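Long-range contact in naphthalene dioxygenase large subunit (Rhodococcus sp., PDB 2B1X), which forms the large subunit of a Rieske-type dioxygenase, carrying a [2Fe-2S] cluster and a mononuclear iron site: residues V298-G310 against T318-G330. Residues are numbered along the deposited sequence; the frame is centred on the assembly and turned at random.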
loop_
_atom_site.group_PDB
_atom_site.type_symbol
_atom_site.label_atom_id
_atom_site.label_comp_id
_atom_site.label_asym_id
_atom_site.label_seq_id
_atom_site.Cartn_x
_atom_site.Cartn_y
_atom_site.Cartn_z
ATOM N N VAL A 298 24.559 19.084 8.678
ATOM C CA VAL A 298 25.373 19.249 7.489
ATOM C C VAL A 298 24.460 19.166 6.240
ATOM O O VAL A 298 23.930 18.107 5.895
ATOM C CB VAL A 298 26.473 18.158 7.405
ATOM C CG1 VAL A 298 27.382 18.418 6.222
ATOM C CG2 VAL A 298 27.281 18.136 8.711
ATOM N N PHE A 299 24.256 20.286 5.578
ATOM C CA PHE A 299 23.350 20.299 4.430
ATOM C C PHE A 299 23.742 19.233 3.408
ATOM O O PHE A 299 24.927 19.068 3.127
ATOM C CB PHE A 299 23.385 21.657 3.751
ATOM C CG PHE A 299 22.319 21.834 2.744
ATOM C CD1 PHE A 299 21.111 22.452 3.087
ATOM C CD2 PHE A 299 22.522 21.409 1.431
ATOM C CE1 PHE A 299 20.102 22.619 2.139
ATOM C CE2 PHE A 299 21.494 21.554 0.456
ATOM C CZ PHE A 299 20.296 22.158 0.817
ATOM N N PRO A 300 22.774 18.527 2.823
ATOM C CA PRO A 300 21.342 18.665 3.151
ATOM C C PRO A 300 20.813 17.894 4.368
ATOM O O PRO A 300 20.032 18.498 5.130
ATOM C CB PRO A 300 20.634 18.166 1.881
ATOM C CG PRO A 300 21.663 17.197 1.230
ATOM C CD PRO A 300 23.024 17.571 1.719
ATOM N N ASN A 301 21.171 16.623 4.539
ATOM C CA ASN A 301 20.309 15.731 5.343
ATOM C C ASN A 301 21.086 14.866 6.346
ATOM O O ASN A 301 20.620 13.801 6.733
ATOM C CB ASN A 301 19.437 14.841 4.431
ATOM C CG ASN A 301 20.261 13.776 3.685
ATOM O OD1 ASN A 301 21.431 13.992 3.397
ATOM N ND2 ASN A 301 19.658 12.625 3.406
ATOM N N LEU A 302 22.270 15.323 6.762
ATOM C CA LEU A 302 23.010 14.674 7.836
ATOM C C LEU A 302 22.917 15.556 9.069
ATOM O O LEU A 302 23.332 16.717 9.022
ATOM C CB LEU A 302 24.502 14.473 7.471
ATOM C CG LEU A 302 25.423 14.115 8.688
ATOM C CD1 LEU A 302 25.066 12.723 9.182
ATOM C CD2 LEU A 302 26.895 14.209 8.360
ATOM N N SER A 303 22.390 15.017 10.172
ATOM C CA SER A 303 22.333 15.796 11.410
ATOM C C SER A 303 23.162 15.115 12.503
ATOM O O SER A 303 23.399 13.907 12.449
ATOM C CB SER A 303 20.889 16.011 11.899
ATOM O OG SER A 303 20.098 16.764 10.968
ATOM N N ILE A 304 23.609 15.932 13.455
ATOM C CA ILE A 304 24.482 15.527 14.533
ATOM C C ILE A 304 23.798 15.888 15.830
ATOM O O ILE A 304 23.262 17.008 15.961
ATOM C CB ILE A 304 25.825 16.288 14.398
ATOM C CG1 ILE A 304 26.518 15.852 13.087
ATOM C CG2 ILE A 304 26.716 16.077 15.619
ATOM C CD1 ILE A 304 27.777 16.637 12.727
ATOM N N GLY A 305 23.819 14.965 16.785
ATOM C CA GLY A 305 23.495 15.294 18.164
ATOM C C GLY A 305 24.559 14.806 19.126
ATOM O O GLY A 305 24.848 13.611 19.146
ATOM N N ASN A 306 25.171 15.708 19.892
ATOM C CA ASN A 306 26.165 15.319 20.872
ATOM C C ASN A 306 25.632 15.861 22.176
ATOM O O ASN A 306 25.743 17.069 22.464
ATOM C CB ASN A 306 27.546 15.907 20.532
ATOM C CG ASN A 306 28.724 15.225 21.284
ATOM O OD1 ASN A 306 29.868 15.547 21.025
ATOM N ND2 ASN A 306 28.439 14.310 22.206
ATOM N N PHE A 307 24.999 14.978 22.939
ATOM C CA PHE A 307 24.164 15.388 24.069
ATOM C C PHE A 307 24.586 14.695 25.355
ATOM O O PHE A 307 25.072 13.561 25.341
ATOM C CB PHE A 307 22.690 15.046 23.837
ATOM C CG PHE A 307 22.069 15.657 22.604
ATOM C CD1 PHE A 307 21.051 14.981 21.951
ATOM C CD2 PHE A 307 22.466 16.900 22.103
ATOM C CE1 PHE A 307 20.419 15.534 20.791
ATOM C CE2 PHE A 307 21.854 17.439 20.945
ATOM C CZ PHE A 307 20.826 16.752 20.302
ATOM N N LEU A 308 24.330 15.356 26.471
ATOM C CA LEU A 308 24.647 14.814 27.809
ATOM C C LEU A 308 23.300 14.478 28.436
ATOM O O LEU A 308 22.498 15.376 28.653
ATOM C CB LEU A 308 25.332 15.907 28.619
ATOM C CG LEU A 308 26.462 15.754 29.639
ATOM C CD1 LEU A 308 26.258 16.790 30.738
ATOM C CD2 LEU A 308 26.628 14.348 30.209
ATOM N N MET A 309 23.022 13.198 28.685
ATOM C CA MET A 309 21.660 12.768 29.082
ATOM C C MET A 309 21.667 11.480 29.887
ATOM O O MET A 309 22.541 10.612 29.690
ATOM C CB MET A 309 20.752 12.577 27.846
ATOM C CG MET A 309 19.314 13.149 28.005
ATOM S SD MET A 309 18.886 14.316 26.695
ATOM C CE MET A 309 19.733 13.642 25.394
ATOM N N GLY A 310 20.722 11.381 30.829
ATOM C CA GLY A 310 20.480 10.160 31.591
ATOM C C GLY A 310 19.944 9.008 30.744
ATOM O O GLY A 310 19.254 9.231 29.730
ATOM N N THR A 318 25.251 10.828 30.898
ATOM C CA THR A 318 26.495 10.652 30.174
ATOM C C THR A 318 26.360 11.125 28.715
ATOM O O THR A 318 25.249 11.208 28.176
ATOM C CB THR A 318 27.203 9.239 30.452
ATOM O OG1 THR A 318 27.661 8.597 29.266
ATOM C CG2 THR A 318 26.318 8.235 31.184
ATOM N N ALA A 319 27.480 11.566 28.159
ATOM C CA ALA A 319 27.555 12.100 26.822
ATOM C C ALA A 319 27.408 11.004 25.772
ATOM O O ALA A 319 27.907 9.884 25.920
ATOM C CB ALA A 319 28.886 12.839 26.627
ATOM N N PHE A 320 26.702 11.326 24.698
ATOM C CA PHE A 320 26.661 10.403 23.562
ATOM C C PHE A 320 26.684 11.217 22.291
ATOM O O PHE A 320 26.285 12.387 22.297
ATOM C CB PHE A 320 25.438 9.495 23.634
ATOM C CG PHE A 320 24.108 10.229 23.504
ATOM C CD1 PHE A 320 23.556 10.512 22.237
ATOM C CD2 PHE A 320 23.383 10.568 24.635
ATOM C CE1 PHE A 320 22.323 11.140 22.124
ATOM C CE2 PHE A 320 22.153 11.217 24.533
ATOM C CZ PHE A 320 21.618 11.498 23.265
ATOM N N LEU A 321 27.177 10.601 21.223
ATOM C CA LEU A 321 27.175 11.188 19.898
ATOM C C LEU A 321 26.314 10.345 18.964
ATOM O O LEU A 321 26.478 9.119 18.897
ATOM C CB LEU A 321 28.617 11.284 19.348
ATOM C CG LEU A 321 28.724 11.757 17.885
ATOM C CD1 LEU A 321 28.211 13.212 17.753
ATOM C CD2 LEU A 321 30.167 11.613 17.359
ATOM N N THR A 322 25.407 10.996 18.243
ATOM C CA THR A 322 24.685 10.341 17.185
ATOM C C THR A 322 24.756 11.180 15.906
ATOM O O THR A 322 24.670 12.417 15.958
ATOM C CB THR A 322 23.180 10.071 17.597
ATOM O OG1 THR A 322 22.426 9.713 16.442
ATOM C CG2 THR A 322 22.481 11.342 18.047
ATOM N N LEU A 323 24.947 10.493 14.782
ATOM C CA LEU A 323 24.801 11.068 13.448
ATOM C C LEU A 323 23.573 10.408 12.846
ATOM O O LEU A 323 23.340 9.228 13.063
ATOM C CB LEU A 323 26.008 10.727 12.563
ATOM C CG LEU A 323 27.435 11.206 12.861
ATOM C CD1 LEU A 323 28.280 11.370 11.588
ATOM C CD2 LEU A 323 27.570 12.424 13.824
ATOM N N ARG A 324 22.790 11.136 12.075
ATOM C CA ARG A 324 21.631 10.511 11.457
ATOM C C ARG A 324 21.397 11.095 10.060
ATOM O O ARG A 324 21.651 12.280 9.836
ATOM C CB ARG A 324 20.381 10.695 12.350
ATOM C CG ARG A 324 20.198 12.137 12.872
ATOM C CD ARG A 324 20.771 12.376 14.295
ATOM N NE ARG A 324 20.393 11.253 15.147
ATOM C CZ ARG A 324 19.166 11.060 15.623
ATOM N NH1 ARG A 324 18.208 11.979 15.403
ATOM N NH2 ARG A 324 18.912 9.966 16.334
ATOM N N LEU A 325 20.935 10.243 9.143
ATOM C CA LEU A 325 20.415 10.625 7.848
ATOM C C LEU A 325 18.903 10.737 7.842
ATOM O O LEU A 325 18.168 9.858 8.349
ATOM C CB LEU A 325 20.831 9.609 6.788
ATOM C CG LEU A 325 22.324 9.679 6.388
ATOM C CD1 LEU A 325 22.746 8.403 5.681
ATOM C CD2 LEU A 325 22.587 10.945 5.510
ATOM N N TRP A 326 18.419 11.818 7.252
ATOM C CA TRP A 326 17.001 11.914 6.986
ATOM C C TRP A 326 16.910 11.542 5.519
ATOM O O TRP A 326 17.015 12.396 4.645
ATOM C CB TRP A 326 16.462 13.329 7.270
ATOM C CG TRP A 326 16.938 13.893 8.541
ATOM C CD1 TRP A 326 17.844 14.938 8.720
ATOM C CD2 TRP A 326 16.575 13.448 9.854
ATOM N NE1 TRP A 326 18.030 15.155 10.062
ATOM C CE2 TRP A 326 17.249 14.274 10.779
ATOM C CE3 TRP A 326 15.711 12.439 10.347
ATOM C CZ2 TRP A 326 17.126 14.116 12.163
ATOM C CZ3 TRP A 326 15.578 12.297 11.749
ATOM C CH2 TRP A 326 16.303 13.144 12.636
ATOM N N HIS A 327 16.764 10.247 5.255
ATOM C CA HIS A 327 16.813 9.789 3.865
ATOM C C HIS A 327 15.495 10.026 3.093
ATOM O O HIS A 327 14.459 9.521 3.485
ATOM C CB HIS A 327 17.247 8.317 3.766
ATOM C CG HIS A 327 17.461 7.891 2.364
ATOM N ND1 HIS A 327 16.661 6.948 1.748
ATOM C CD2 HIS A 327 18.320 8.344 1.422
ATOM C CE1 HIS A 327 17.051 6.806 0.494
ATOM N NE2 HIS A 327 18.035 7.661 0.266
ATOM N N PRO A 328 15.527 10.770 1.987
ATOM C CA PRO A 328 14.290 11.069 1.247
ATOM C C PRO A 328 13.670 9.893 0.449
ATOM O O PRO A 328 14.291 9.321 -0.493
ATOM C CB PRO A 328 14.723 12.180 0.270
ATOM C CG PRO A 328 16.153 11.874 -0.015
ATOM C CD PRO A 328 16.719 11.385 1.351
ATOM N N LEU A 329 12.422 9.581 0.774
ATOM C CA LEU A 329 11.731 8.454 0.129
ATOM C C LEU A 329 10.612 8.994 -0.781
ATOM O O LEU A 329 10.274 8.386 -1.793
ATOM C CB LEU A 329 11.165 7.510 1.190
ATOM C CG LEU A 329 12.131 6.556 1.885
ATOM C CD1 LEU A 329 11.351 5.629 2.832
ATOM C CD2 LEU A 329 12.915 5.731 0.835
ATOM N N GLY A 330 10.027 10.130 -0.400
ATOM C CA GLY A 330 9.000 10.785 -1.218
ATOM C C GLY A 330 8.658 12.106 -0.522
ATOM O O GLY A 330 9.305 12.454 0.512
#
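Ser303 and Arg324, Gly305 and Thr322, Phe307 and Phe320, and Met309 and Thr318 are the hydrogen-bonded pairs of an antiparallel hairpin, strands 302-309 and 318-330, in the central sheet of the catalytic domain. Three side-chain donors reach across. Trp326 NE1 donates in its ring plane to Ser303 OG (2.8 Å, 163°), which is also hydrogen-bonded to Thr297 OG1; Arg324 CG lies over one face of this indole. Asn301 ND2 hydrogen-bonds Trp326 O at 2.9 Å, from above the carbonyl plane. A chi1 of -164° turns Asn306 CG away from its own N and brings ND2 to 2.9 Å from Phe320 O, a hydrogen bond again above the plane and less straight (138°). Within its strand Arg324 NE hydrogen-bonds Thr322 OG1, while NH1 forms a salt bridge with Glu369.

Among apolar contacts, Phe307 CB sits off-centre over the Phe320 ring, 4.2 Å from its centroid, and Met309 CE meets the ring edge at CE2 (3.5 Å). The Phe307 side chain lies about 7 Å from the iron(III) ion. On the other face, where Ile304, Asn306 and Leu321 pack against helix 174-181, Ile304 CG1 lies beside Leu323 CD2 (3.7 Å). Side-chain bonds thus supplement the backbone pairing, and two donors, Asn306 ND2 and Phe307 N, grip Phe320 O.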